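Local coordinates for protein OBody AM3L15 (Pyrobaculum aerophilum, PDB 4GN5) that is an engineered binding protein built on an OB-fold scaffold and probably recognises a partner protein through a surface of its beta-barrel, at residues A10-N15 with A48-Y53. Sequence-based numbering, arbitrary orientation.
Sequences AEITPN and AAVPVY
A10 meets A48 through its backbone: the A48 methyl carbon CB sits 4.1 Å from A10 N, near the end of a 3-10 segment, while the A10 methyl itself points away. Their CA atoms are 5.5 Å apart, and the pairing lies toward the solvent side of the contact. E11, which does not reach the other segment, accepts a hydrogen bond at OE1 from W8 N.

I12 then faces the opposite segment, and with V50 it forms the buried part of the contact. With chi1 at -53°, I12 turns CG1 away from its carbonyl carbon and leaves CG2 trans to the backbone N, directed at V50, whose CG2 it meets at 4.0 Å. The same V50 methyl also lies 4.0 Å from I12 CB, so a single methyl bears on both the branch and its root. V50 reaches over with CG2 because a chi1 of 64° sets that methyl anti to its own backbone N. The two side chains cross at about a right angle, and the packing is purely apolar. Together the contact buries just 130 Å², a small example of how a loop can lay one isoleucine against barrel strands.

I12 also packs on V21 and V23, and so lies between strand 20-24 and strand 50-55, which itself pairs by backbone with strands 36-42 and 95-98 in the barrel.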
ATOM      1  N   ALA A  10       5.138 -20.756   2.965  1.00 21.59           N
ATOM      2  CA  ALA A  10       4.287 -21.231   4.085  1.00 23.71           C
ATOM      3  C   ALA A  10       5.080 -21.355   5.437  1.00 27.70           C
ATOM      4  O   ALA A  10       4.470 -21.444   6.490  1.00 28.29           O
ATOM      5  CB  ALA A  10       3.606 -22.582   3.761  1.00 25.58           C
ATOM      6  N   GLU A  11       6.419 -21.426   5.377  1.00 24.56           N
ATOM      7  CA  GLU A  11       7.255 -21.445   6.599  1.00 28.53           C
ATOM      8  C   GLU A  11       7.558 -20.042   7.133  1.00 26.57           C
ATOM      9  O   GLU A  11       8.194 -19.935   8.160  1.00 28.10           O
ATOM     10  CB  GLU A  11       8.580 -22.214   6.390  1.00 28.96           C
ATOM     11  CG  GLU A  11       8.326 -23.735   6.177  1.00 23.99           C
ATOM     12  CD  GLU A  11       9.553 -24.492   5.764  1.00 38.06           C
ATOM     13  OE1 GLU A  11      10.409 -23.964   4.984  1.00 31.19           O
ATOM     14  OE2 GLU A  11       9.653 -25.643   6.249  1.00 43.86           O
ATOM     15  N   ILE A  12       7.128 -18.988   6.450  1.00 24.82           N
ATOM     16  CA  ILE A  12       7.298 -17.650   6.976  1.00 24.33           C
ATOM     17  C   ILE A  12       6.208 -17.402   8.029  1.00 26.81           C
ATOM     18  O   ILE A  12       5.075 -17.115   7.690  1.00 26.65           O
ATOM     19  CB  ILE A  12       7.336 -16.563   5.876  1.00 22.09           C
ATOM     20  CG1 ILE A  12       8.393 -16.910   4.800  1.00 26.77           C
ATOM     21  CG2 ILE A  12       7.685 -15.152   6.530  1.00 20.26           C
ATOM     22  CD1 ILE A  12       9.864 -17.113   5.386  1.00 26.46           C
ATOM     23  N   THR A  13       6.587 -17.550   9.300  1.00 32.06           N
ATOM     24  CA  THR A  13       5.674 -17.448  10.451  1.00 25.26           C
ATOM     25  C   THR A  13       6.173 -16.390  11.482  1.00 31.72           C
ATOM     26  O   THR A  13       7.326 -15.926  11.405  1.00 31.00           O
ATOM     27  CB  THR A  13       5.587 -18.818  11.175  1.00 34.13           C
ATOM     28  OG1 THR A  13       6.910 -19.205  11.552  1.00 40.63           O
ATOM     29  CG2 THR A  13       5.106 -19.899  10.276  1.00 31.60           C
ATOM     30  N   PRO A  14       5.296 -15.966  12.414  1.00 28.34           N
ATOM     31  CA  PRO A  14       5.736 -14.930  13.353  1.00 30.92           C
ATOM     32  C   PRO A  14       7.005 -15.319  14.173  1.00 34.46           C
ATOM     33  O   PRO A  14       7.822 -14.419  14.480  1.00 34.36           O
ATOM     34  CB  PRO A  14       4.499 -14.729  14.257  1.00 29.80           C
ATOM     35  CG  PRO A  14       3.358 -14.908  13.258  1.00 26.24           C
ATOM     36  CD  PRO A  14       3.823 -16.096  12.391  1.00 27.83           C
ATOM     37  N   ASN A  15       7.209 -16.610  14.405  1.00 32.93           N
ATOM     38  CA  ASN A  15       8.398 -17.125  15.075  1.00 41.76           C
ATOM     39  C   ASN A  15       9.699 -16.691  14.460  1.00 42.75           C
ATOM     40  O   ASN A  15      10.730 -16.637  15.122  1.00 52.26           O
ATOM     41  CB  ASN A  15       8.341 -18.637  15.130  1.00 50.70           C
ATOM     42  CG  ASN A  15       9.357 -19.225  16.064  1.00 70.73           C
ATOM     43  OD1 ASN A  15       9.438 -18.851  17.230  1.00 79.50           O
ATOM     44  ND2 ASN A  15      10.136 -20.166  15.572  1.00 74.17           N
ATOM     45  N   ALA A  48       0.478 -20.140   0.158  1.00 22.07           N
ATOM     46  CA  ALA A  48       0.692 -18.779   0.738  1.00 24.05           C
ATOM     47  C   ALA A  48       1.165 -17.806  -0.315  1.00 26.54           C
ATOM     48  O   ALA A  48       1.777 -18.221  -1.273  1.00 21.82           O
ATOM     49  CB  ALA A  48       1.758 -18.840   1.814  1.00 21.17           C
ATOM     50  N   ALA A  49       0.919 -16.516  -0.073  1.00 17.61           N
ATOM     51  CA  ALA A  49       1.417 -15.425  -0.896  1.00 17.83           C
ATOM     52  C   ALA A  49       1.982 -14.457   0.119  1.00 24.03           C
ATOM     53  O   ALA A  49       1.263 -13.587   0.576  1.00 17.53           O
ATOM     54  CB  ALA A  49       0.233 -14.783  -1.665  1.00 20.51           C
ATOM     55  N   VAL A  50       3.263 -14.615   0.479  1.00 21.26           N
ATOM     56  CA  VAL A  50       3.859 -13.873   1.597  1.00 13.91           C
ATOM     57  C   VAL A  50       4.188 -12.450   1.140  1.00 16.48           C
ATOM     58  O   VAL A  50       4.795 -12.254   0.070  1.00 20.01           O
ATOM     59  CB  VAL A  50       5.071 -14.610   2.136  1.00 18.01           C
ATOM     60  CG1 VAL A  50       6.181 -14.685   1.096  1.00 20.86           C
ATOM     61  CG2 VAL A  50       5.553 -13.957   3.407  1.00 21.55           C
ATOM     62  N   PRO A  51       3.815 -11.439   1.944  1.00 15.29           N
ATOM     63  CA  PRO A  51       3.979 -10.088   1.408  1.00 13.32           C
ATOM     64  C   PRO A  51       5.322  -9.477   1.745  1.00 19.23           C
ATOM     65  O   PRO A  51       5.768  -9.526   2.909  1.00 19.12           O
ATOM     66  CB  PRO A  51       2.846  -9.317   2.061  1.00 12.28           C
ATOM     67  CG  PRO A  51       2.694 -10.005   3.501  1.00 15.02           C
ATOM     68  CD  PRO A  51       2.925 -11.493   3.126  1.00 14.60           C
ATOM     69  N   VAL A  52       5.963  -8.917   0.734  1.00 17.29           N
ATOM     70  CA  VAL A  52       7.286  -8.338   0.866  1.00 17.41           C
ATOM     71  C   VAL A  52       7.006  -6.840   0.752  1.00 18.68           C
ATOM     72  O   VAL A  52       6.588  -6.372  -0.325  1.00 17.58           O
ATOM     73  CB  VAL A  52       8.174  -8.791  -0.307  1.00 24.47           C
ATOM     74  CG1 VAL A  52       9.527  -8.042  -0.380  1.00 24.98           C
ATOM     75  CG2 VAL A  52       8.398 -10.307  -0.313  1.00 24.68           C
ATOM     76  N   TYR A  53       7.201  -6.105   1.849  1.00 13.72           N
ATOM     77  CA  TYR A  53       6.947  -4.656   1.880  1.00 17.98           C
ATOM     78  C   TYR A  53       8.169  -3.800   1.560  1.00 20.56           C
ATOM     79  O   TYR A  53       9.181  -3.925   2.217  1.00 22.36           O
ATOM     80  CB  TYR A  53       6.448  -4.220   3.272  1.00 17.52           C
ATOM     81  CG  TYR A  53       4.972  -4.525   3.535  1.00 19.43           C
ATOM     82  CD1 TYR A  53       4.522  -5.840   3.742  1.00 17.65           C
ATOM     83  CD2 TYR A  53       4.036  -3.464   3.656  1.00 24.12           C
ATOM     84  CE1 TYR A  53       3.127  -6.097   4.014  1.00 11.99           C
ATOM     85  CE2 TYR A  53       2.663  -3.732   3.946  1.00 20.08           C
ATOM     86  CZ  TYR A  53       2.248  -5.040   4.127  1.00 15.27           C
ATOM     87  OH  TYR A  53       0.915  -5.261   4.382  1.00 18.35           O
TER